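Dinoflagellate luciferase (Lingulodinium polyedrum, PDB 1VPR) catalyses, here through the third of its three homologous luciferase domains, the oxidation of dinoflagellate luciferin by molecular oxygen with emission of blue light. Local coordinates at residues A[207-219]-A[308-320]. Residues are numbered along the deposited sequence; the frame is centred on the assembly and turned at random.
Sequences LRINQFGDVCTVD and NDPESDPIPLQSR
P310 meets the hairpin of strands 206-212 and 215-219 first, its ring carbon CB resting 3.4 Å from I209 O. Its carbonyl oxygen accepts from R208 NH2 at 2.9 Å, nearly straight (163° at the hydrogen) and in the guanidinium plane. R208 reaches it with a chain extended from CG to NE, while G68 O and K70 O take NE and NH1. E311 lays CB at the guanidinium edge, and a water accepting from R208 NH2 donates weakly to E311 OE1. At S312 both backbone and side chain engage: O receives N210 ND2 at 2.8 Å from above the carbonyl plane, 54° out of it, whereas OG, anti to the backbone N (chi1 -169°), lies 2.8 Å from D219 OD2. The single hydroxyl proton has the carboxylates of D219 and E7 both within reach, and K229 pairs with D219. P314 then crosses N210 at about a right angle, and P314 CG lies 3.7 Å from N210 OD1. I315 N donates weakly to T217 OG1 (3.4 Å), which also bonds T231. L317 finishes with a methyl contact to V215. Along this face of the calycin barrel's hairpin, polar grip thus gives way to mostly apolar contact and one weak hydrogen bond; directional bonds fix R208's plane and hold P310-S312.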
loop_
_atom_site.group_PDB
_atom_site.type_symbol
_atom_site.label_atom_id
_atom_site.label_comp_id
_atom_site.label_asym_id
_atom_site.label_seq_id
_atom_site.Cartn_x
_atom_site.Cartn_y
_atom_site.Cartn_z
ATOM N N LEU A 207 -5.332 -3.347 -7.448
ATOM C CA LEU A 207 -3.899 -3.642 -7.353
ATOM C C LEU A 207 -3.547 -4.358 -8.658
ATOM O O LEU A 207 -4.338 -5.168 -9.132
ATOM C CB LEU A 207 -3.548 -4.570 -6.192
ATOM C CG LEU A 207 -3.560 -4.088 -4.734
ATOM C CD1 LEU A 207 -3.240 -5.317 -3.841
ATOM C CD2 LEU A 207 -2.518 -2.958 -4.513
ATOM N N ARG A 208 -2.385 -4.044 -9.240
ATOM C CA ARG A 208 -1.883 -4.724 -10.437
ATOM C C ARG A 208 -0.541 -5.253 -9.937
ATOM O O ARG A 208 0.294 -4.490 -9.446
ATOM C CB ARG A 208 -1.662 -3.746 -11.590
ATOM C CG ARG A 208 -2.939 -3.117 -12.145
ATOM C CD ARG A 208 -2.627 -2.078 -13.256
ATOM N NE ARG A 208 -3.825 -1.359 -13.723
ATOM C CZ ARG A 208 -4.582 -1.699 -14.771
ATOM N NH1 ARG A 208 -5.647 -0.959 -15.079
ATOM N NH2 ARG A 208 -4.282 -2.750 -15.532
ATOM N N ILE A 209 -0.324 -6.558 -10.035
ATOM C CA ILE A 209 0.907 -7.130 -9.515
ATOM C C ILE A 209 1.628 -7.945 -10.562
ATOM O O ILE A 209 1.022 -8.756 -11.275
ATOM C CB ILE A 209 0.600 -8.072 -8.320
ATOM C CG1 ILE A 209 -0.092 -7.303 -7.211
ATOM C CG2 ILE A 209 1.893 -8.718 -7.784
ATOM C CD1 ILE A 209 -0.640 -8.240 -6.085
ATOM N N ASN A 210 2.923 -7.715 -10.661
ATOM C CA ASN A 210 3.772 -8.475 -11.549
ATOM C C ASN A 210 4.530 -9.254 -10.500
ATOM O O ASN A 210 5.148 -8.648 -9.612
ATOM C CB ASN A 210 4.755 -7.574 -12.295
ATOM C CG ASN A 210 4.209 -7.103 -13.622
ATOM O OD1 ASN A 210 4.313 -7.808 -14.633
ATOM N ND2 ASN A 210 3.605 -5.921 -13.626
ATOM N N GLN A 211 4.489 -10.574 -10.576
ATOM C CA GLN A 211 5.207 -11.382 -9.597
ATOM C C GLN A 211 6.113 -12.390 -10.277
ATOM O O GLN A 211 5.681 -13.098 -11.185
ATOM C CB GLN A 211 4.231 -12.126 -8.672
ATOM C CG GLN A 211 4.941 -13.231 -7.831
ATOM C CD GLN A 211 4.047 -13.937 -6.824
ATOM O OE1 GLN A 211 2.853 -14.127 -7.050
ATOM N NE2 GLN A 211 4.633 -14.356 -5.703
ATOM N N PHE A 212 7.380 -12.428 -9.860
ATOM C CA PHE A 212 8.313 -13.406 -10.401
ATOM C C PHE A 212 9.008 -14.013 -9.173
ATOM O O PHE A 212 10.016 -13.499 -8.702
ATOM C CB PHE A 212 9.352 -12.746 -11.309
ATOM C CG PHE A 212 10.272 -13.748 -11.991
ATOM C CD1 PHE A 212 9.862 -14.429 -13.141
ATOM C CD2 PHE A 212 11.558 -14.006 -11.478
ATOM C CE1 PHE A 212 10.718 -15.351 -13.780
ATOM C CE2 PHE A 212 12.414 -14.917 -12.108
ATOM C CZ PHE A 212 11.989 -15.586 -13.261
ATOM N N GLY A 213 8.451 -15.094 -8.648
ATOM C CA GLY A 213 9.043 -15.708 -7.468
ATOM C C GLY A 213 8.923 -14.801 -6.251
ATOM O O GLY A 213 7.817 -14.438 -5.839
ATOM N N ASP A 214 10.065 -14.399 -5.704
ATOM C CA ASP A 214 10.089 -13.546 -4.525
ATOM C C ASP A 214 10.265 -12.051 -4.824
ATOM O O ASP A 214 10.538 -11.253 -3.908
ATOM C CB ASP A 214 11.196 -14.022 -3.574
ATOM C CG ASP A 214 12.559 -14.059 -4.240
ATOM O OD1 ASP A 214 13.556 -14.382 -3.567
ATOM O OD2 ASP A 214 12.648 -13.765 -5.445
ATOM N N VAL A 215 10.131 -11.672 -6.095
ATOM C CA VAL A 215 10.249 -10.257 -6.498
ATOM C C VAL A 215 8.944 -9.849 -7.162
ATOM O O VAL A 215 8.420 -10.563 -8.023
ATOM C CB VAL A 215 11.424 -10.042 -7.482
ATOM C CG1 VAL A 215 11.374 -8.632 -8.080
ATOM C CG2 VAL A 215 12.746 -10.245 -6.744
ATOM N N CYS A 216 8.389 -8.718 -6.739
ATOM C CA CYS A 216 7.141 -8.230 -7.310
ATOM C C CYS A 216 7.172 -6.744 -7.607
ATOM O O CYS A 216 7.862 -5.994 -6.924
ATOM C CB CYS A 216 5.988 -8.397 -6.332
ATOM S SG CYS A 216 5.466 -10.056 -5.942
ATOM N N THR A 217 6.396 -6.326 -8.598
ATOM C CA THR A 217 6.206 -4.902 -8.888
ATOM C C THR A 217 4.707 -4.730 -8.631
ATOM O O THR A 217 3.890 -5.527 -9.103
ATOM C CB THR A 217 6.516 -4.544 -10.317
ATOM O OG1 THR A 217 7.932 -4.619 -10.512
ATOM C CG2 THR A 217 6.035 -3.102 -10.618
ATOM N N VAL A 218 4.336 -3.711 -7.862
ATOM C CA VAL A 218 2.947 -3.496 -7.507
ATOM C C VAL A 218 2.461 -2.085 -7.846
ATOM O O VAL A 218 3.096 -1.094 -7.484
ATOM C CB VAL A 218 2.719 -3.743 -5.970
ATOM C CG1 VAL A 218 1.254 -3.504 -5.587
ATOM C CG2 VAL A 218 3.129 -5.161 -5.602
ATOM N N ASP A 219 1.355 -2.016 -8.572
ATOM C CA ASP A 219 0.733 -0.745 -8.917
ATOM C C ASP A 219 -0.390 -0.647 -7.899
ATOM O O ASP A 219 -1.222 -1.565 -7.788
ATOM C CB ASP A 219 0.182 -0.783 -10.349
ATOM C CG ASP A 219 1.287 -0.999 -11.372
ATOM O OD1 ASP A 219 1.989 -0.035 -11.703
ATOM O OD2 ASP A 219 1.501 -2.142 -11.826
ATOM N N ASN A 308 -5.445 -12.600 -14.897
ATOM C CA ASN A 308 -4.099 -13.078 -14.605
ATOM C C ASN A 308 -3.060 -12.086 -15.168
ATOM O O ASN A 308 -1.873 -12.202 -14.897
ATOM C CB ASN A 308 -3.846 -14.438 -15.256
ATOM C CG ASN A 308 -4.490 -15.575 -14.504
ATOM O OD1 ASN A 308 -4.700 -15.488 -13.289
ATOM N ND2 ASN A 308 -4.792 -16.665 -15.213
ATOM N N ASP A 309 -3.518 -11.104 -15.940
ATOM C CA ASP A 309 -2.642 -10.120 -16.555
ATOM C C ASP A 309 -2.732 -8.765 -15.853
ATOM O O ASP A 309 -3.812 -8.144 -15.804
ATOM C CB ASP A 309 -3.039 -9.964 -18.030
ATOM C CG ASP A 309 -2.099 -9.078 -18.805
ATOM O OD1 ASP A 309 -2.350 -8.907 -20.015
ATOM O OD2 ASP A 309 -1.114 -8.563 -18.227
ATOM N N PRO A 310 -1.608 -8.283 -15.282
ATOM C CA PRO A 310 -1.663 -6.985 -14.604
ATOM C C PRO A 310 -1.777 -5.842 -15.620
ATOM O O PRO A 310 -2.188 -4.727 -15.268
ATOM C CB PRO A 310 -0.340 -6.944 -13.848
ATOM C CG PRO A 310 0.592 -7.683 -14.792
ATOM C CD PRO A 310 -0.272 -8.887 -15.145
ATOM N N GLU A 311 -1.422 -6.131 -16.872
ATOM C CA GLU A 311 -1.441 -5.118 -17.942
ATOM C C GLU A 311 -0.664 -3.890 -17.468
ATOM O O GLU A 311 -1.129 -2.748 -17.555
ATOM C CB GLU A 311 -2.888 -4.748 -18.303
ATOM C CG GLU A 311 -3.607 -5.877 -19.052
ATOM C CD GLU A 311 -4.913 -5.433 -19.700
ATOM O OE1 GLU A 311 -5.977 -5.543 -19.065
ATOM O OE2 GLU A 311 -4.872 -4.957 -20.853
ATOM N N SER A 312 0.529 -4.151 -16.948
ATOM C CA SER A 312 1.395 -3.111 -16.419
ATOM C C SER A 312 2.779 -3.733 -16.368
ATOM O O SER A 312 2.913 -4.933 -16.100
ATOM C CB SER A 312 0.917 -2.728 -15.022
ATOM O OG SER A 312 1.569 -1.544 -14.582
ATOM N N ASP A 313 3.809 -2.943 -16.631
ATOM C CA ASP A 313 5.176 -3.471 -16.648
ATOM C C ASP A 313 5.966 -3.377 -15.350
ATOM O O ASP A 313 5.755 -2.486 -14.556
ATOM C CB ASP A 313 5.992 -2.753 -17.717
ATOM C CG ASP A 313 5.453 -2.976 -19.114
ATOM O OD1 ASP A 313 5.609 -2.049 -19.945
ATOM O OD2 ASP A 313 4.891 -4.063 -19.379
ATOM N N PRO A 314 6.898 -4.307 -15.132
ATOM C CA PRO A 314 7.720 -4.269 -13.915
ATOM C C PRO A 314 8.670 -3.069 -14.026
ATOM O O PRO A 314 8.831 -2.495 -15.111
ATOM C CB PRO A 314 8.540 -5.559 -13.997
ATOM C CG PRO A 314 7.710 -6.472 -14.839
ATOM C CD PRO A 314 7.098 -5.563 -15.882
ATOM N N ILE A 315 9.291 -2.685 -12.917
ATOM C CA ILE A 315 10.304 -1.634 -12.952
ATOM C C ILE A 315 11.485 -2.279 -12.201
ATOM O O ILE A 315 11.299 -3.290 -11.487
ATOM C CB ILE A 315 9.849 -0.314 -12.282
ATOM C CG1 ILE A 315 9.318 -0.570 -10.872
ATOM C CG2 ILE A 315 8.775 0.356 -13.141
ATOM C CD1 ILE A 315 9.190 0.717 -10.033
ATOM N N PRO A 316 12.704 -1.739 -12.374
ATOM C CA PRO A 316 13.912 -2.271 -11.727
ATOM C C PRO A 316 13.809 -2.489 -10.232
ATOM O O PRO A 316 13.085 -1.778 -9.524
ATOM C CB PRO A 316 14.971 -1.240 -12.077
ATOM C CG PRO A 316 14.528 -0.785 -13.458
ATOM C CD PRO A 316 13.041 -0.605 -13.258
ATOM N N LEU A 317 14.559 -3.469 -9.749
ATOM C CA LEU A 317 14.560 -3.809 -8.322
ATOM C C LEU A 317 15.328 -2.790 -7.479
ATOM O O LEU A 317 16.284 -2.181 -7.947
ATOM C CB LEU A 317 15.192 -5.184 -8.144
ATOM C CG LEU A 317 15.358 -5.750 -6.731
ATOM C CD1 LEU A 317 13.989 -5.899 -6.049
ATOM C CD2 LEU A 317 16.077 -7.120 -6.852
ATOM N N GLN A 318 14.907 -2.632 -6.224
ATOM C CA GLN A 318 15.554 -1.713 -5.292
ATOM C C GLN A 318 15.163 -2.121 -3.890
ATOM O O GLN A 318 14.292 -2.987 -3.691
ATOM C CB GLN A 318 15.058 -0.271 -5.519
ATOM C CG GLN A 318 13.559 -0.075 -5.333
ATOM C CD GLN A 318 13.128 0.009 -3.881
ATOM O OE1 GLN A 318 13.739 0.716 -3.089
ATOM N NE2 GLN A 318 12.038 -0.687 -3.531
ATOM N N SER A 319 15.808 -1.486 -2.921
ATOM C CA SER A 319 15.478 -1.703 -1.518
ATOM C C SER A 319 16.021 -0.505 -0.773
ATOM O O SER A 319 16.760 0.316 -1.332
ATOM C CB SER A 319 16.065 -3.018 -0.969
ATOM O OG SER A 319 17.440 -2.926 -0.634
ATOM N N ARG A 320 15.606 -0.379 0.482
ATOM C CA ARG A 320 16.010 0.710 1.351
ATOM C C ARG A 320 16.533 0.147 2.675
ATOM O O ARG A 320 16.387 0.773 3.722
ATOM C CB ARG A 320 14.811 1.625 1.609
ATOM C CG ARG A 320 14.283 2.306 0.336
ATOM C CD ARG A 320 15.371 3.159 -0.311
ATOM N NE ARG A 320 15.977 4.062 0.671
ATOM C CZ ARG A 320 15.438 5.216 1.067
ATOM N NH1 ARG A 320 14.264 5.638 0.564
ATOM N NH2 ARG A 320 16.080 5.959 1.963
HETATM O O HOH W 1 -5.968 -2.794 -17.735
#